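Local coordinates for protein fusolin (Anomala cuprea entomopoxvirus, PDB 4YN1) that forms the crystalline spindles that enhance the virulence of an insect poxvirus and probably acts on chitin through its domain of the lytic polysaccharide mono-oxygenase family, at residues 78-81 with 82-85; 21-24 with 25-29. All blocks are in the same frame, centred on the assembly; numbering follows the deposited sequence.

Contact 1 of 2, residues 78-81 with 82-85. With NAG (2-acetamido-2-deoxy-beta-D-glucopyranose), chain B; NAG (2-acetamido-2-deoxy-beta-D-glucopyranose), chain C.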
# COMPACT_ATOMS: atom_id res chain seq x y z
N ARG A 78 -4.90 -12.23 17.33
CA ARG A 78 -3.51 -12.04 17.76
C ARG A 78 -2.55 -13.00 17.10
O ARG A 78 -1.34 -12.74 17.10
CB ARG A 78 -3.36 -12.21 19.28
CG ARG A 78 -4.10 -11.14 20.07
CD ARG A 78 -4.09 -11.38 21.55
NE ARG A 78 -5.03 -10.51 22.28
CZ ARG A 78 -6.32 -10.76 22.49
NH1 ARG A 78 -6.89 -11.87 22.03
NH2 ARG A 78 -7.07 -9.89 23.17
N ASP A 79 -3.05 -14.12 16.64
CA ASP A 79 -2.25 -15.18 16.04
C ASP A 79 -2.00 -14.91 14.58
O ASP A 79 -2.89 -15.11 13.78
CB ASP A 79 -2.96 -16.54 16.25
CG ASP A 79 -2.17 -17.74 15.75
OD1 ASP A 79 -1.01 -17.55 15.31
OD2 ASP A 79 -2.73 -18.85 15.75
N ILE A 80 -0.81 -14.46 14.23
CA ILE A 80 -0.49 -14.16 12.82
C ILE A 80 -0.64 -15.38 11.90
O ILE A 80 -1.05 -15.22 10.75
CB ILE A 80 0.88 -13.43 12.69
CG1 ILE A 80 0.96 -12.59 11.38
CG2 ILE A 80 2.06 -14.39 12.83
CD1 ILE A 80 0.06 -11.38 11.35
N CYS A 81 -0.43 -16.62 12.42
CA CYS A 81 -0.65 -17.82 11.59
C CYS A 81 -2.10 -17.95 11.17
O CYS A 81 -2.38 -18.32 10.03
CB CYS A 81 -0.18 -19.06 12.33
SG CYS A 81 1.58 -19.03 12.70
N TRP A 82 -3.04 -17.61 12.06
CA TRP A 82 -4.47 -17.59 11.76
C TRP A 82 -4.75 -16.52 10.67
O TRP A 82 -5.47 -16.78 9.72
CB TRP A 82 -5.29 -17.28 13.04
CG TRP A 82 -6.75 -17.09 12.77
CD1 TRP A 82 -7.44 -15.92 12.74
CD2 TRP A 82 -7.70 -18.11 12.43
NE1 TRP A 82 -8.75 -16.14 12.42
CE2 TRP A 82 -8.94 -17.47 12.21
CE3 TRP A 82 -7.64 -19.51 12.36
CZ2 TRP A 82 -10.11 -18.19 11.92
CZ3 TRP A 82 -8.80 -20.22 12.09
CH2 TRP A 82 -10.01 -19.56 11.83
N ILE A 83 -4.15 -15.35 10.80
CA ILE A 83 -4.33 -14.26 9.81
C ILE A 83 -3.84 -14.70 8.42
O ILE A 83 -4.57 -14.65 7.43
CB ILE A 83 -3.61 -12.98 10.30
CG1 ILE A 83 -4.24 -12.45 11.63
CG2 ILE A 83 -3.53 -11.88 9.21
CD1 ILE A 83 -5.68 -12.15 11.59
N LYS A 84 -2.60 -15.17 8.39
CA LYS A 84 -1.93 -15.61 7.16
C LYS A 84 -2.66 -16.69 6.43
O LYS A 84 -2.63 -16.71 5.20
CB LYS A 84 -0.54 -16.14 7.48
CG LYS A 84 0.45 -15.10 7.93
CD LYS A 84 1.84 -15.73 8.04
CE LYS A 84 2.79 -14.79 8.71
NZ LYS A 84 4.19 -15.33 8.76
N GLU A 85 -3.25 -17.64 7.15
CA GLU A 85 -3.83 -18.81 6.51
C GLU A 85 -5.33 -18.72 6.29
O GLU A 85 -5.82 -19.33 5.34
CB GLU A 85 -3.45 -20.07 7.32
CG GLU A 85 -1.95 -20.22 7.60
CD GLU A 85 -1.03 -20.63 6.46
OE1 GLU A 85 0.20 -20.68 6.70
OE2 GLU A 85 -1.52 -20.85 5.33
C1 NAG B . 0.48 -12.25 21.44
C2 NAG B . -0.45 -12.37 22.65
C3 NAG B . -0.36 -13.79 23.20
C4 NAG B . -0.71 -14.80 22.11
C5 NAG B . 0.10 -14.55 20.84
C6 NAG B . -0.41 -15.35 19.67
C7 NAG B . -0.91 -10.43 24.12
C8 NAG B . -0.33 -9.50 25.14
N2 NAG B . -0.09 -11.40 23.68
O3 NAG B . -1.30 -13.92 24.26
O4 NAG B . -0.40 -16.12 22.56
O5 NAG B . 0.03 -13.17 20.46
O6 NAG B . 0.58 -15.45 18.65
O7 NAG B . -2.06 -10.32 23.72
C1 NAG C . 2.41 -8.40 18.42
C2 NAG C . 2.50 -9.88 18.04
C3 NAG C . 1.39 -10.63 18.77
C4 NAG C . 1.47 -10.38 20.27
C5 NAG C . 1.48 -8.88 20.54
C6 NAG C . 1.66 -8.52 22.00
C7 NAG C . 3.20 -10.71 15.86
C8 NAG C . 2.93 -10.71 14.38
N2 NAG C . 2.36 -10.02 16.60
O3 NAG C . 1.47 -12.03 18.47
O4 NAG C . 0.34 -10.96 20.92
O5 NAG C . 2.58 -8.29 19.83
O6 NAG C . 2.86 -9.09 22.53
O7 NAG C . 4.14 -11.34 16.34
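The first turn of helix 80-87 is closed by I83 N on D79 O at 3.2 Å and by K84 N on I80 O at 2.8 Å, the latter almost straight at 174°. D79 is the N-cap: with CG anti to its backbone N (chi1 -176°), the carboxylate folds back over the helix start. There D79 OD1 accepts from C81 N at 3.1 Å, met from above the carboxylate plane. The helical turn puts D79 CB 4.0 Å from W82 CB, and the two side chains cross at about a right angle. On another side of the turn, I80 CD1 touches I83 CB at 4.1 Å. K84 runs extended past I80, its CE 3.9 Å from I80 CG1. I80 also faces a glycan: its CB lies 3.8 Å from the acetamido methyl C8 of NAG in chain C. R78 CD is 3.2 Å from O7 of NAG in chain B. R78, D79 and I80 line the pocket of a glycan that is probably N-linked to N175; E150 is hydrogen-bonded to NAG. W82 NE1 is held by A73 O. I80 packs on E150 and Y152 of strand 147-154, and both I80 and I83 rest on R214 of strand 209-217.

Contact 2 of 2, residues 21-24 with 25-29; sequences WWPP and EGTNI
P23 O is gripped twice. G26 N donates to P23 O at 3.3 Å, nearly straight at 169° but from above the carbonyl plane. Water 1 donates to P23 O at 3.0 Å and accepts from N28 N, so it bridges the two sides of the loop. A third link is weak: N28 ND2 to W22 O at 3.1 Å, bent to 133°. It runs beside the P23 ring, and P23 CD lies 3.5 Å from N28 ND2. Two type I beta turns share G26. The first runs from P23 to G26 and is closed by the bond to P23 O. The second runs from G26 to I29, with I29 N on G26 O. The peptide before P23 is cis, and the chain bends sharply there. G26 has a positive phi, which favours glycine. The E25 side chain is bent at chi2 (79°), which turns its carboxylate back over the prolines. E25 OE1 then lies 3.5 Å from P23 CB and as close to P24 CD. The T27 and P23 side chains cross at about a right angle, with T27 OG1 3.4 Å from P23 CG. P24 CD sits over one face of the W22 ring, offset toward its rim. Toward the protein, P24 O is hydrogen-bonded to Y38 and E25 O to Q39, both on helix 32-47, while P24 packs on A56 of helix 52-64.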
# COMPACT_ATOMS: atom_id res chain seq x y z
N TRP A 21 -15.26 8.33 -11.34
CA TRP A 21 -16.73 8.35 -11.26
C TRP A 21 -17.38 8.34 -12.62
O TRP A 21 -18.50 7.86 -12.76
CB TRP A 21 -17.22 9.56 -10.47
CG TRP A 21 -16.84 9.48 -9.04
CD1 TRP A 21 -15.91 10.25 -8.40
CD2 TRP A 21 -17.30 8.53 -8.09
NE1 TRP A 21 -15.83 9.87 -7.08
CE2 TRP A 21 -16.67 8.82 -6.87
CE3 TRP A 21 -18.18 7.45 -8.15
CZ2 TRP A 21 -16.91 8.09 -5.71
CZ3 TRP A 21 -18.38 6.69 -7.02
CH2 TRP A 21 -17.74 7.01 -5.81
N TRP A 22 -16.70 8.87 -13.61
CA TRP A 22 -17.24 8.95 -14.96
C TRP A 22 -16.11 9.18 -15.96
O TRP A 22 -15.28 10.02 -15.67
CB TRP A 22 -18.20 10.16 -15.05
CG TRP A 22 -18.96 10.19 -16.32
CD1 TRP A 22 -18.62 10.84 -17.47
CD2 TRP A 22 -20.05 9.33 -16.66
NE1 TRP A 22 -19.52 10.54 -18.47
CE2 TRP A 22 -20.40 9.60 -18.00
CE3 TRP A 22 -20.81 8.40 -15.94
CZ2 TRP A 22 -21.43 8.92 -18.65
CZ3 TRP A 22 -21.88 7.78 -16.57
CH2 TRP A 22 -22.15 8.01 -17.92
N PRO A 23 -16.11 8.59 -17.17
CA PRO A 23 -17.00 7.55 -17.68
C PRO A 23 -16.90 6.27 -16.85
O PRO A 23 -15.89 6.05 -16.16
CB PRO A 23 -16.49 7.30 -19.12
CG PRO A 23 -15.73 8.52 -19.47
CD PRO A 23 -15.09 8.93 -18.17
N PRO A 24 -17.91 5.40 -16.92
CA PRO A 24 -17.85 4.17 -16.14
C PRO A 24 -16.70 3.21 -16.48
O PRO A 24 -16.35 2.41 -15.62
CB PRO A 24 -19.23 3.52 -16.33
CG PRO A 24 -19.99 4.38 -17.29
CD PRO A 24 -19.13 5.50 -17.75
N GLU A 25 -16.10 3.30 -17.67
CA GLU A 25 -15.00 2.43 -18.08
C GLU A 25 -13.63 2.77 -17.42
O GLU A 25 -12.69 2.02 -17.63
CB GLU A 25 -14.83 2.43 -19.62
CG GLU A 25 -16.06 1.89 -20.36
CD GLU A 25 -17.23 2.85 -20.52
OE1 GLU A 25 -17.07 4.04 -20.16
OE2 GLU A 25 -18.33 2.40 -20.92
N GLY A 26 -13.52 3.87 -16.66
CA GLY A 26 -12.28 4.27 -15.99
C GLY A 26 -11.32 5.10 -16.83
O GLY A 26 -10.18 5.34 -16.43
N THR A 27 -11.77 5.55 -18.02
CA THR A 27 -10.94 6.30 -18.94
C THR A 27 -10.50 7.68 -18.46
O THR A 27 -9.53 8.19 -19.00
CB THR A 27 -11.57 6.29 -20.34
OG1 THR A 27 -12.91 6.72 -20.24
CG2 THR A 27 -11.58 4.90 -20.95
N ASN A 28 -11.14 8.26 -17.42
CA ASN A 28 -10.69 9.54 -16.89
C ASN A 28 -9.73 9.37 -15.70
O ASN A 28 -9.36 10.37 -15.10
CB ASN A 28 -11.88 10.44 -16.50
CG ASN A 28 -12.37 11.33 -17.61
OD1 ASN A 28 -11.75 11.49 -18.66
ND2 ASN A 28 -13.51 11.96 -17.39
N ILE A 29 -9.34 8.13 -15.35
CA ILE A 29 -8.40 7.86 -14.24
C ILE A 29 -7.01 8.23 -14.76
O ILE A 29 -6.55 7.61 -15.71
CB ILE A 29 -8.50 6.41 -13.75
CG1 ILE A 29 -9.90 6.14 -13.15
CG2 ILE A 29 -7.41 6.15 -12.72
CD1 ILE A 29 -10.19 4.69 -12.85
O HOH W 1 -13.24 7.25 -15.61

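In the fold
Contact 2 comes first along the chain, in the loop between helices 10-17 and 32-47. Contact 1 follows, at the start of helix 80-87. Both lie at the surface, on opposite sides of the chain's centre. Their centres are about 37 Å apart and their nearest atoms about 28 Å, so they do not touch. Both fall in the range of the lytic polysaccharide mono-oxygenase family, yet they border different parts of it. Contact 1 leans on strands 147-154 and 209-217 of the mixed sheet and carries part of the glycan pocket. Contact 2 is fastened to helices 32-47 and 52-64. The glycan, probably N-linked, therefore sits far from contact 2.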